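PDB 4FHO: internalin C2 from Listeria monocytogenes serotype 4b str. F2365, which probably takes part in host-cell adhesion or invasion through a leucine-rich-repeat domain of the internalin family, a scaffold suited to binding other proteins. Local coordinates for residues A[135-140]-A[154-159]; A[188-193]-A[210-215]. All coordinates share one frame; numbering follows the deposited sequence.

Overall arrangement
Both interactions join successive turns of the leucine-rich-repeat solenoid, whose parallel sheet runs in chain order from strand 51-53 to strand 227-229. Interaction 1 comes first along the chain and pairs 135-140, which runs into strand 139-141, with the loop 154-159 that leads toward strand 161-163. Interaction 2 follows, pairing the loops 188-193 and 210-215 that come after strands 183-185 and 205-207. Their centres lie 24 Å apart and their nearest atoms about 11 Å, so the two do not touch. One stacks turns ahead of the sheet strands and the other beyond them, near the C-terminal end, showing neighbouring repeats held together both where the chain enters the sheet and where it leaves it.

Interaction 1: A[135-140]-A[154-159]; sequences SNLQVL and AGLTNL
Ser135 presents its backbone carbonyl to the side-chain amide of Asn158, whose ND2 donates to Ser135 O at 2.9 Å with an N-H...O angle of 152°. The torsion explains the reach: CG of Asn158 lies anti to its own carbonyl carbon (chi1 -65°), which sends the amide across to the preceding turn. A water also donates to Ser135 O, giving that oxygen two donors. The other amide atom, Asn158 OD1, accepts from Lys180 NZ, so both ends of the amide are engaged. Asn136 has a similar side-chain conformation and directs its ND2 to Gln113 O, repeating the arrangement one turn earlier.

At Leu137 the contact becomes apolar. Its CD2 meets CD1 of Leu156 obliquely at 3.8 Å, while its CG lies 4.1 Å from CD2 of Leu159, those two side chains running alongside and pointing the same way. The carbonyl of Leu137 takes a hydrogen bond from the same water, 2.8 Å from Leu137 O, and the water accepts from Asn158 N at 3.1 Å, linking the two backbones without a direct bond. Gln138 then passes close to 154-159: its CA-H points at Asn158 O, with Gln138 CA 3.5 Å from that oxygen and an angle of 158° at the hydrogen, and its CG rests near the same atom. Finally Leu140, on strand 139-141, sets CB 3.8 Å from Leu159 CD2, continuing the buried leucine packing.

Leu156 to Leu159 form a type I turn, and the whole is characteristic of a leucine-rich repeat: leucines stacked inward from successive turns, with an asparagine amide bond to the carbonyl of the preceding turn, seen here at two successive turns, and at this one also a water bridging the backbones where the chain enters the parallel sheet.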
loop_
_atom_site.group_PDB
_atom_site.type_symbol
_atom_site.label_atom_id
_atom_site.label_comp_id
_atom_site.label_asym_id
_atom_site.label_seq_id
_atom_site.Cartn_x
_atom_site.Cartn_y
_atom_site.Cartn_z
ATOM N N SER A 135 -0.345 10.534 -6.165
ATOM C CA SER A 135 -1.392 11.564 -6.012
ATOM C C SER A 135 -2.823 11.015 -6.091
ATOM O O SER A 135 -3.750 11.682 -5.636
ATOM C CB SER A 135 -1.220 12.682 -7.054
ATOM O OG SER A 135 -1.275 12.156 -8.371
ATOM N N ASN A 136 -2.995 9.822 -6.667
ATOM C CA ASN A 136 -4.303 9.134 -6.697
ATOM C C ASN A 136 -4.623 8.252 -5.482
ATOM O O ASN A 136 -5.681 7.640 -5.457
ATOM C CB ASN A 136 -4.451 8.341 -8.008
ATOM C CG ASN A 136 -4.517 9.247 -9.224
ATOM O OD1 ASN A 136 -5.316 10.173 -9.279
ATOM N ND2 ASN A 136 -3.670 8.977 -10.204
ATOM N N LEU A 137 -3.751 8.230 -4.471
ATOM C CA LEU A 137 -3.911 7.329 -3.316
ATOM C C LEU A 137 -5.148 7.760 -2.493
ATOM O O LEU A 137 -5.321 8.950 -2.167
ATOM C CB LEU A 137 -2.626 7.308 -2.476
ATOM C CG LEU A 137 -2.104 6.201 -1.565
ATOM C CD1 LEU A 137 -2.244 4.797 -2.147
ATOM C CD2 LEU A 137 -0.640 6.534 -1.282
ATOM N N GLN A 138 -6.037 6.795 -2.262
ATOM C CA GLN A 138 -7.283 6.962 -1.503
ATOM C C GLN A 138 -7.244 6.240 -0.151
ATOM O O GLN A 138 -7.776 6.760 0.824
ATOM C CB GLN A 138 -8.478 6.440 -2.320
ATOM C CG GLN A 138 -8.793 7.267 -3.553
ATOM C CD GLN A 138 -9.994 6.771 -4.349
ATOM O OE1 GLN A 138 -10.480 5.668 -4.157
ATOM N NE2 GLN A 138 -10.473 7.605 -5.253
ATOM N N VAL A 139 -6.641 5.047 -0.123
ATOM C CA VAL A 139 -6.544 4.175 1.046
ATOM C C VAL A 139 -5.059 3.830 1.259
ATOM O O VAL A 139 -4.398 3.263 0.368
ATOM C CB VAL A 139 -7.418 2.914 0.843
ATOM C CG1 VAL A 139 -7.361 1.971 2.053
ATOM C CG2 VAL A 139 -8.873 3.319 0.579
ATOM N N LEU A 140 -4.537 4.186 2.431
ATOM C CA LEU A 140 -3.151 3.931 2.770
ATOM C C LEU A 140 -3.042 3.296 4.144
ATOM O O LEU A 140 -3.507 3.880 5.115
ATOM C CB LEU A 140 -2.348 5.232 2.695
ATOM C CG LEU A 140 -0.839 5.122 2.954
ATOM C CD1 LEU A 140 -0.145 4.080 2.056
ATOM C CD2 LEU A 140 -0.172 6.489 2.805
ATOM N N ALA A 154 1.554 15.021 2.679
ATOM C CA ALA A 154 0.835 16.307 2.646
ATOM C C ALA A 154 0.118 16.631 1.333
ATOM O O ALA A 154 -0.966 17.215 1.348
ATOM C CB ALA A 154 1.763 17.461 3.035
ATOM N N GLY A 155 0.718 16.230 0.217
ATOM C CA GLY A 155 0.114 16.380 -1.100
ATOM C C GLY A 155 -0.853 15.288 -1.531
ATOM O O GLY A 155 -1.414 15.389 -2.621
ATOM N N LEU A 156 -1.080 14.265 -0.694
ATOM C CA LEU A 156 -1.985 13.156 -1.034
ATOM C C LEU A 156 -3.428 13.533 -0.688
ATOM O O LEU A 156 -4.067 12.963 0.217
ATOM C CB LEU A 156 -1.541 11.862 -0.351
ATOM C CG LEU A 156 -0.097 11.418 -0.627
ATOM C CD1 LEU A 156 0.185 10.064 -0.004
ATOM C CD2 LEU A 156 0.240 11.397 -2.112
ATOM N N THR A 157 -3.940 14.480 -1.471
ATOM C CA THR A 157 -5.229 15.136 -1.213
ATOM C C THR A 157 -6.455 14.290 -1.552
ATOM O O THR A 157 -7.564 14.677 -1.197
ATOM C CB THR A 157 -5.331 16.472 -1.987
ATOM O OG1 THR A 157 -5.160 16.213 -3.384
ATOM C CG2 THR A 157 -4.269 17.459 -1.523
ATOM N N ASN A 158 -6.277 13.150 -2.221
ATOM C CA ASN A 158 -7.373 12.163 -2.409
ATOM C C ASN A 158 -7.555 11.129 -1.281
ATOM O O ASN A 158 -8.447 10.280 -1.376
ATOM C CB ASN A 158 -7.238 11.481 -3.782
ATOM C CG ASN A 158 -7.434 12.460 -4.937
ATOM O OD1 ASN A 158 -8.445 13.154 -5.003
ATOM N ND2 ASN A 158 -6.474 12.512 -5.850
ATOM N N LEU A 159 -6.747 11.207 -0.218
ATOM C CA LEU A 159 -6.792 10.205 0.863
ATOM C C LEU A 159 -8.123 10.284 1.635
ATOM O O LEU A 159 -8.494 11.352 2.119
ATOM C CB LEU A 159 -5.599 10.337 1.831
ATOM C CG LEU A 159 -4.251 9.717 1.413
ATOM C CD1 LEU A 159 -3.134 10.109 2.365
ATOM C CD2 LEU A 159 -4.328 8.206 1.305
HETATM O O HOH W 1 -3.886 11.234 -2.807
#

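Interaction 2: A[188-193]-A[210-215]; sequences DNKISD and DNQISD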
loop_
_atom_site.group_PDB
_atom_site.type_symbol
_atom_site.label_atom_id
_atom_site.label_comp_id
_atom_site.label_asym_id
_atom_site.label_seq_id
_atom_site.Cartn_x
_atom_site.Cartn_y
_atom_site.Cartn_z
ATOM N N ASP A 188 -1.097 4.210 19.294
ATOM C CA ASP A 188 0.279 3.826 19.654
ATOM C C ASP A 188 1.296 4.561 18.760
ATOM O O ASP A 188 1.917 3.997 17.873
ATOM C CB ASP A 188 0.450 2.282 19.701
ATOM C CG ASP A 188 1.761 1.830 20.374
ATOM O OD1 ASP A 188 2.630 2.651 20.740
ATOM O OD2 ASP A 188 1.945 0.606 20.500
ATOM N N ASN A 189 1.405 5.853 19.030
ATOM C CA ASN A 189 2.316 6.775 18.373
ATOM C C ASN A 189 2.837 7.759 19.451
ATOM O O ASN A 189 2.744 7.451 20.646
ATOM C CB ASN A 189 1.580 7.440 17.201
ATOM C CG ASN A 189 1.662 6.634 15.930
ATOM O OD1 ASN A 189 2.749 6.434 15.376
ATOM N ND2 ASN A 189 0.517 6.188 15.443
ATOM N N LYS A 190 3.401 8.889 19.052
ATOM C CA LYS A 190 3.882 9.910 19.982
ATOM C C LYS A 190 3.147 11.228 19.736
ATOM O O LYS A 190 3.747 12.292 19.774
ATOM C CB LYS A 190 5.405 10.063 19.833
ATOM C CG LYS A 190 6.203 8.796 20.120
ATOM C CD LYS A 190 6.395 8.572 21.619
ATOM C CE LYS A 190 6.798 7.139 21.940
ATOM N NZ LYS A 190 7.972 6.670 21.148
ATOM N N ILE A 191 1.828 11.154 19.535
ATOM C CA ILE A 191 1.019 12.329 19.206
ATOM C C ILE A 191 0.632 13.033 20.521
ATOM O O ILE A 191 0.167 12.380 21.465
ATOM C CB ILE A 191 -0.231 11.934 18.362
ATOM C CG1 ILE A 191 0.208 11.319 17.012
ATOM C CG2 ILE A 191 -1.148 13.130 18.121
ATOM C CD1 ILE A 191 -0.880 10.548 16.275
ATOM N N SER A 192 0.863 14.344 20.589
ATOM C CA SER A 192 0.352 15.196 21.692
ATOM C C SER A 192 -0.555 16.354 21.283
ATOM O O SER A 192 -1.393 16.761 22.074
ATOM C CB SER A 192 1.514 15.734 22.539
ATOM O OG SER A 192 2.476 16.377 21.731
ATOM N N ASP A 193 -0.354 16.900 20.088
ATOM C CA ASP A 193 -1.138 18.013 19.560
ATOM C C ASP A 193 -1.987 17.399 18.460
ATOM O O ASP A 193 -1.441 16.798 17.560
ATOM C CB ASP A 193 -0.179 19.083 18.994
ATOM C CG ASP A 193 -0.866 20.391 18.621
ATOM O OD1 ASP A 193 -2.101 20.440 18.469
ATOM O OD2 ASP A 193 -0.141 21.396 18.472
ATOM N N ASP A 210 -3.289 5.272 23.295
ATOM C CA ASP A 210 -1.843 5.196 23.627
ATOM C C ASP A 210 -1.013 6.270 22.907
ATOM O O ASP A 210 0.026 5.998 22.312
ATOM C CB ASP A 210 -1.298 3.773 23.384
ATOM C CG ASP A 210 -1.803 2.776 24.413
ATOM O OD1 ASP A 210 -1.165 2.650 25.478
ATOM O OD2 ASP A 210 -2.838 2.123 24.164
ATOM N N ASN A 211 -1.529 7.494 22.953
ATOM C CA ASN A 211 -0.813 8.698 22.565
ATOM C C ASN A 211 -0.757 9.580 23.818
ATOM O O ASN A 211 -1.150 9.132 24.891
ATOM C CB ASN A 211 -1.527 9.344 21.378
ATOM C CG ASN A 211 -1.195 8.671 20.063
ATOM O OD1 ASN A 211 -0.078 8.814 19.534
ATOM N ND2 ASN A 211 -2.158 7.942 19.515
ATOM N N GLN A 212 -0.235 10.800 23.699
ATOM C CA GLN A 212 0.005 11.680 24.853
ATOM C C GLN A 212 -0.774 12.981 24.671
ATOM O O GLN A 212 -0.192 14.060 24.633
ATOM C CB GLN A 212 1.521 11.925 25.021
ATOM C CG GLN A 212 2.321 10.642 25.260
ATOM C CD GLN A 212 2.906 10.042 23.990
ATOM O OE1 GLN A 212 3.766 10.655 23.350
ATOM N NE2 GLN A 212 2.464 8.830 23.629
ATOM N N ILE A 213 -2.099 12.850 24.595
ATOM C CA ILE A 213 -3.021 13.936 24.233
ATOM C C ILE A 213 -3.711 14.490 25.490
ATOM O O ILE A 213 -4.287 13.727 26.264
ATOM C CB ILE A 213 -4.066 13.445 23.202
ATOM C CG1 ILE A 213 -3.377 13.086 21.871
ATOM C CG2 ILE A 213 -5.143 14.497 22.956
ATOM C CD1 ILE A 213 -4.224 12.265 20.923
ATOM N N SER A 214 -3.622 15.809 25.682
ATOM C CA SER A 214 -4.270 16.555 26.781
ATOM C C SER A 214 -5.508 17.352 26.345
ATOM O O SER A 214 -6.478 17.444 27.103
ATOM C CB SER A 214 -3.282 17.561 27.395
ATOM O OG SER A 214 -2.220 16.916 28.072
ATOM N N ASP A 215 -5.456 17.932 25.142
ATOM C CA ASP A 215 -6.434 18.912 24.658
ATOM C C ASP A 215 -7.172 18.312 23.458
ATOM O O ASP A 215 -6.556 18.078 22.420
ATOM C CB ASP A 215 -5.679 20.197 24.269
ATOM C CG ASP A 215 -6.593 21.341 23.817
ATOM O OD1 ASP A 215 -7.834 21.273 23.969
ATOM O OD2 ASP A 215 -6.038 22.340 23.304
HETATM O O HOH W 2 -3.788 18.536 21.911
#
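Asn211 turns its CG anti to its own carbonyl carbon (chi1 -80°), which carries OD1 to the backbone of Ile191, and Gln212 bends at chi2 (94°) to carry its amide across Lys190, toward Asn189 O. As a result Asn211 OD1 accepts from Ile191 N at 3.0 Å, with CB of Ile191 packed 3.3 Å from the same OD1. Gln212 NE2, with the acceptor close to its amide plane, donates to Asn189 O over 3.3 Å, and its OE1 lies over CA of Lys190. Next to these side-chain bonds, at Ile191 O, the backbones also join directly: Gln212 N is 2.8 Å from Ile191 O and donates nearly along that C=O (C=O...N angle 166°). CG2 of Ile191 and CD1 of Ile213 add an apolar touch at 4.2 Å. A water donates to both Ser192 O and Asp215 O, bridging the two backbones.

Asn189 and Asn211 hold equivalent places in successive repeats, the conserved asparagine position of the leucine-rich repeat. Each gives ND2 to Ala186 O, and Asn189 also reaches Ile164 O. The contact thus stacks two surface loops, one linking strand 183-185 to strand 205-207, the other linking strand 205-207 to strand 227-229.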